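Local coordinates for protein aspartate carbamoyltransferase (Leishmania major, PDB 7K46) that probably transfers a carbamoyl group from carbamoyl phosphate to L-aspartate, giving N-carbamoyl-L-aspartate in the pyrimidine pathway, at residues A[13-18]-A[140-145]; A[27-32]-A[319-324]. All blocks are in the same frame, centred on the assembly; numbering follows the deposited sequence. Where two conformers were deposited one is given.

Contact 1. Residues A[13-18]-A[140-145]; sequences QSVASA and EHPTQA
E140 reaches across to S17 and A18 with its carboxylate, while the ring of P142 packs against the backbone of the same loop. Along the E140 side chain, CB lies against A16 O (3.9 Å). The chain then bends at its second torsion (chi2 -68°), bringing E140 CD beside S17 OG and CB. At the tip, E140 OE1 accepts a hydrogen bond from S17 OG at 2.8 Å in one of the two conformers of S17, from above the carboxylate plane; for the other conformer this bond is doubtful. E140 OE1 also accepts from a water, 2.6 Å away. That water in turn accepts from A18 N at 2.7 Å, so the hold on the loop rests mainly on this bridged amide.

Next along the chain, H141 is the N-cap of helix 142-156 and begins the sequence HPTQ, a signature that in relatives lines the carbamoyl phosphate site. Its CB points away from 13-18, whereas P142, in the first turn, faces the loop. P142 CB sits 3.6 Å from A18 N, and its CG and CD border A16 O, a carbonyl that N133 ND2 also holds. V15 places CG1 anti to its backbone N (chi1 176°), sliding past the proline to lie 3.9 Å from P142 CB. One turn along the helix, A145 CB meets A18 CB at 4.0 Å, and both methyls also touch L182 of helix 174-186.

Contact 2. Residues A[27-32]-A[319-324]; sequences DALIQL and MAILFS
A320 O is gripped twice by S324, one helical turn later, and L32 from the other helix presses a methyl against the same group. The ordinary helical bond from S324 N is joined by one from S324 OG at 2.8 Å, and the two donors reach the carbonyl from opposite faces of its plane. With a C=O...OG angle of 156°, the hydroxyl lies not far from the direction of the carbonyl bond, tilted somewhat out of the plane. The serine can bend back in this way because its OG stands beside its own backbone N, anti to the carbonyl carbon. S324 OG has a second hydrogen bond, with V7 N, so this buried hydroxyl is satisfied without a partner from helix 23-41.

What that helix brings is apolar. L32 extends with CG anti to the backbone N (chi1 178°), and CG rests 3.7 Å from A320 CB. Its CD2 goes further, to 3.3 Å from S324 OG; the same methyl lies 4.1 Å from F323 CD2, approaching the ring obliquely. L29, one turn earlier, adds CD2 at 4.0 Å from I321 CG1, while L29 O lies 3.9 Å from A320 CB. The A320 methyl thus fits into the corner formed by L29 and L32, and the axes of the two short segments come within 9.2 Å.

The directions of the two short segments make an angle of 109°, close to perpendicular. Helix 309-326 is the C-terminal helix, which here lies against the carbamoyl phosphate domain, an arrangement known from the family. M319 and F323 carry the packing on to M36 of helix 23-41, M319 and L322 touch A72 of helix 63-74, and I30 turns to helix 142-156.

Overall arrangement
The two contacts illustrate how one region can be held by different chemistry at different degrees of burial. Contact 1 is partly buried and joins a loop to a helix start within the carbamoyl phosphate domain; a carboxylate, a hydroxyl and a bridging water share the work with proline and alanine packing. Contact 2 is fully buried, has no hydrogen bond between segments 27-32 and 319-324, and joins helices 23-41 and 309-326, from the two different family domains; contact 1 uses the loop before the first of these. Their centres lie about 13 Å apart. I321 joins them: its CD1 lies 3.9 Å from T143 CG2, tying it to helix 142-156, and its CG2 packs on V15 of loop 13-18.

Contact 1. Residues A[13-18]-A[140-145]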
loop_
_atom_site.group_PDB
_atom_site.type_symbol
_atom_site.label_atom_id
_atom_site.label_comp_id
_atom_site.label_asym_id
_atom_site.label_seq_id
_atom_site.Cartn_x
_atom_site.Cartn_y
_atom_site.Cartn_z
ATOM N N GLN A 13 -1.870 -20.242 -15.615
ATOM C CA GLN A 13 -1.397 -21.298 -14.730
ATOM C C GLN A 13 -0.824 -20.735 -13.436
ATOM O O GLN A 13 -0.039 -19.778 -13.451
ATOM C CB GLN A 13 -0.321 -22.143 -15.416
ATOM C CG GLN A 13 -0.869 -22.995 -16.539
ATOM C CD GLN A 13 -1.993 -23.890 -16.069
ATOM O OE1 GLN A 13 -1.805 -24.718 -15.180
ATOM N NE2 GLN A 13 -3.172 -23.723 -16.653
ATOM N N SER A 14 -1.205 -21.350 -12.316
ATOM C CA SER A 14 -0.515 -21.087 -11.060
ATOM C C SER A 14 0.929 -21.564 -11.159
ATOM O O SER A 14 1.240 -22.528 -11.861
ATOM C CB SER A 14 -1.215 -21.801 -9.895
ATOM O OG SER A 14 -2.490 -21.242 -9.612
ATOM N N VAL A 15 1.817 -20.872 -10.457
ATOM C CA VAL A 15 3.241 -21.192 -10.445
ATOM C C VAL A 15 3.571 -21.624 -9.022
ATOM O O VAL A 15 3.784 -20.790 -8.127
ATOM C CB VAL A 15 4.099 -20.012 -10.910
ATOM C CG1 VAL A 15 5.585 -20.351 -10.776
ATOM C CG2 VAL A 15 3.760 -19.673 -12.367
ATOM N N ALA A 16 3.569 -22.938 -8.801
ATOM C CA ALA A 16 3.748 -23.503 -7.472
ATOM C C ALA A 16 5.164 -23.983 -7.210
ATOM O O ALA A 16 5.636 -23.892 -6.069
ATOM C CB ALA A 16 2.789 -24.679 -7.256
ATOM N N SER A 17 5.841 -24.497 -8.235
ATOM C CA SER A 17 7.167 -25.075 -8.084
ATOM C C SER A 17 7.936 -24.886 -9.383
ATOM O O SER A 17 7.361 -24.990 -10.468
ATOM C CB SER A 17 7.093 -26.569 -7.737
ATOM O OG SER A 17 8.360 -27.196 -7.883
ATOM N N ALA A 18 9.236 -24.627 -9.268
ATOM C CA ALA A 18 10.055 -24.527 -10.470
ATOM C C ALA A 18 10.145 -25.867 -11.194
ATOM O O ALA A 18 10.437 -25.899 -12.396
ATOM C CB ALA A 18 11.448 -24.012 -10.110
ATOM N N GLU A 140 9.975 -24.598 -1.644
ATOM C CA GLU A 140 9.461 -24.252 -2.965
ATOM C C GLU A 140 9.360 -22.734 -3.066
ATOM O O GLU A 140 8.488 -22.105 -2.451
ATOM C CB GLU A 140 8.127 -24.943 -3.232
ATOM C CG GLU A 140 8.244 -26.479 -3.257
ATOM C CD GLU A 140 9.052 -27.017 -4.441
ATOM O OE1 GLU A 140 9.315 -26.258 -5.401
ATOM O OE2 GLU A 140 9.420 -28.213 -4.408
ATOM N N HIS A 141 10.268 -22.149 -3.837
ATOM C CA HIS A 141 10.363 -20.701 -4.017
ATOM C C HIS A 141 10.648 -20.500 -5.499
ATOM O O HIS A 141 11.776 -20.184 -5.894
ATOM C CB HIS A 141 11.462 -20.130 -3.114
ATOM C CG HIS A 141 11.443 -18.637 -2.949
ATOM N ND1 HIS A 141 10.771 -17.786 -3.801
ATOM C CD2 HIS A 141 12.056 -17.843 -2.033
ATOM C CE1 HIS A 141 10.953 -16.535 -3.409
ATOM N NE2 HIS A 141 11.733 -16.542 -2.338
ATOM N N PRO A 142 9.648 -20.749 -6.359
ATOM C CA PRO A 142 9.944 -20.896 -7.793
ATOM C C PRO A 142 10.577 -19.671 -8.419
ATOM O O PRO A 142 11.448 -19.833 -9.281
ATOM C CB PRO A 142 8.566 -21.212 -8.408
ATOM C CG PRO A 142 7.549 -20.817 -7.351
ATOM C CD PRO A 142 8.254 -21.124 -6.059
ATOM N N THR A 143 10.185 -18.451 -8.011
ATOM C CA THR A 143 10.782 -17.282 -8.653
ATOM C C THR A 143 12.198 -17.014 -8.146
ATOM O O THR A 143 13.007 -16.459 -8.894
ATOM C CB THR A 143 9.895 -16.037 -8.501
ATOM O OG1 THR A 143 9.757 -15.675 -7.124
ATOM C CG2 THR A 143 8.517 -16.276 -9.101
ATOM N N GLN A 144 12.539 -17.432 -6.920
ATOM C CA GLN A 144 13.943 -17.369 -6.497
ATOM C C GLN A 144 14.804 -18.331 -7.316
ATOM O O GLN A 144 15.873 -17.956 -7.810
ATOM C CB GLN A 144 14.080 -17.675 -5.002
ATOM C CG GLN A 144 15.522 -17.513 -4.490
ATOM C CD GLN A 144 15.905 -16.045 -4.340
ATOM O OE1 GLN A 144 15.201 -15.295 -3.675
ATOM N NE2 GLN A 144 17.008 -15.631 -4.969
ATOM N N ALA A 145 14.368 -19.587 -7.455
ATOM C CA ALA A 145 15.114 -20.531 -8.290
ATOM C C ALA A 145 15.306 -19.988 -9.703
ATOM O O ALA A 145 16.410 -20.032 -10.257
ATOM C CB ALA A 145 14.391 -21.880 -8.341
HETATM O O HOH W 1 10.075 -24.168 -6.698
#

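Contact 2. Residues A[27-32]-A[319-324]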
loop_
_atom_site.group_PDB
_atom_site.type_symbol
_atom_site.label_atom_id
_atom_site.label_comp_id
_atom_site.label_asym_id
_atom_site.label_seq_id
_atom_site.Cartn_x
_atom_site.Cartn_y
_atom_site.Cartn_z
ATOM N N ASP A 27 14.416 -21.679 -20.731
ATOM C CA ASP A 27 15.067 -20.928 -21.807
ATOM C C ASP A 27 14.191 -19.768 -22.262
ATOM O O ASP A 27 14.666 -18.642 -22.450
ATOM C CB ASP A 27 15.356 -21.826 -23.022
ATOM C CG ASP A 27 16.394 -22.902 -22.755
ATOM O OD1 ASP A 27 17.200 -22.768 -21.818
ATOM O OD2 ASP A 27 16.408 -23.887 -23.527
ATOM N N ALA A 28 12.900 -20.042 -22.466
ATOM C CA ALA A 28 12.000 -19.019 -22.987
ATOM C C ALA A 28 11.786 -17.911 -21.967
ATOM O O ALA A 28 11.734 -16.730 -22.330
ATOM C CB ALA A 28 10.669 -19.650 -23.393
ATOM N N LEU A 29 11.663 -18.269 -20.684
ATOM C CA LEU A 29 11.508 -17.251 -19.647
ATOM C C LEU A 29 12.769 -16.410 -19.512
ATOM O O LEU A 29 12.699 -15.192 -19.288
ATOM C CB LEU A 29 11.153 -17.906 -18.309
ATOM C CG LEU A 29 9.732 -18.439 -18.130
ATOM C CD1 LEU A 29 9.609 -19.305 -16.876
ATOM C CD2 LEU A 29 8.725 -17.278 -18.058
ATOM N N ILE A 30 13.938 -17.038 -19.635
ATOM C CA ILE A 30 15.179 -16.277 -19.589
ATOM C C ILE A 30 15.216 -15.246 -20.715
ATOM O O ILE A 30 15.538 -14.073 -20.493
ATOM C CB ILE A 30 16.391 -17.226 -19.646
ATOM C CG1 ILE A 30 16.561 -17.938 -18.304
ATOM C CG2 ILE A 30 17.654 -16.453 -20.015
ATOM C CD1 ILE A 30 17.631 -19.036 -18.340
ATOM N N GLN A 31 14.907 -15.675 -21.946
ATOM C CA GLN A 31 14.967 -14.747 -23.076
ATOM C C GLN A 31 13.952 -13.617 -22.923
ATOM O O GLN A 31 14.245 -12.459 -23.245
ATOM C CB GLN A 31 14.740 -15.495 -24.393
ATOM C CG GLN A 31 15.045 -14.655 -25.632
ATOM C CD GLN A 31 16.494 -14.197 -25.672
ATOM O OE1 GLN A 31 17.414 -15.016 -25.678
ATOM N NE2 GLN A 31 16.703 -12.881 -25.674
ATOM N N LEU A 32 12.752 -13.935 -22.433
ATOM C CA LEU A 32 11.727 -12.909 -22.257
ATOM C C LEU A 32 12.138 -11.908 -21.185
ATOM O O LEU A 32 11.959 -10.698 -21.359
ATOM C CB LEU A 32 10.380 -13.564 -21.913
ATOM C CG LEU A 32 9.166 -12.659 -21.630
ATOM C CD1 LEU A 32 8.931 -11.714 -22.797
ATOM C CD2 LEU A 32 7.905 -13.505 -21.354
ATOM N N MET A 319 8.527 -10.244 -14.021
ATOM C CA MET A 319 7.764 -9.630 -15.109
ATOM C C MET A 319 7.500 -10.632 -16.232
ATOM O O MET A 319 6.381 -10.724 -16.751
ATOM C CB MET A 319 8.519 -8.412 -15.653
ATOM C CG MET A 319 8.569 -7.213 -14.696
ATOM S SD MET A 319 9.533 -5.805 -15.332
ATOM C CE MET A 319 8.532 -5.269 -16.726
ATOM N N ALA A 320 8.532 -11.377 -16.638
ATOM C CA ALA A 320 8.350 -12.386 -17.679
ATOM C C ALA A 320 7.276 -13.387 -17.279
ATOM O O ALA A 320 6.433 -13.769 -18.097
ATOM C CB ALA A 320 9.670 -13.114 -17.946
ATOM N N ILE A 321 7.285 -13.804 -16.016
ATOM C CA ILE A 321 6.311 -14.783 -15.536
ATOM C C ILE A 321 4.911 -14.186 -15.514
ATOM O O ILE A 321 3.965 -14.769 -16.062
ATOM C CB ILE A 321 6.729 -15.314 -14.152
ATOM C CG1 ILE A 321 7.996 -16.185 -14.282
ATOM C CG2 ILE A 321 5.587 -16.141 -13.522
ATOM C CD1 ILE A 321 8.654 -16.520 -12.955
ATOM N N LEU A 322 4.746 -13.022 -14.875
ATOM C CA LEU A 322 3.412 -12.426 -14.778
ATOM C C LEU A 322 2.845 -12.124 -16.158
ATOM O O LEU A 322 1.660 -12.361 -16.417
ATOM C CB LEU A 322 3.452 -11.145 -13.938
ATOM C CG LEU A 322 3.792 -11.297 -12.454
ATOM C CD1 LEU A 322 4.116 -9.935 -11.840
ATOM C CD2 LEU A 322 2.646 -11.976 -11.694
ATOM N N PHE A 323 3.681 -11.588 -17.052
ATOM C CA PHE A 323 3.255 -11.310 -18.421
ATOM C C PHE A 323 2.757 -12.573 -19.115
ATOM O O PHE A 323 1.747 -12.552 -19.831
ATOM C CB PHE A 323 4.436 -10.707 -19.188
ATOM C CG PHE A 323 4.150 -10.379 -20.623
ATOM C CD1 PHE A 323 3.576 -9.163 -20.973
ATOM C CD2 PHE A 323 4.513 -11.265 -21.638
ATOM C CE1 PHE A 323 3.338 -8.851 -22.307
ATOM C CE2 PHE A 323 4.277 -10.957 -22.968
ATOM C CZ PHE A 323 3.685 -9.753 -23.305
ATOM N N SER A 324 3.459 -13.682 -18.914
ATOM C CA SER A 324 3.087 -14.929 -19.575
ATOM C C SER A 324 1.836 -15.527 -18.949
ATOM O O SER A 324 0.969 -16.060 -19.655
ATOM C CB SER A 324 4.259 -15.912 -19.507
ATOM O OG SER A 324 5.405 -15.388 -20.177
#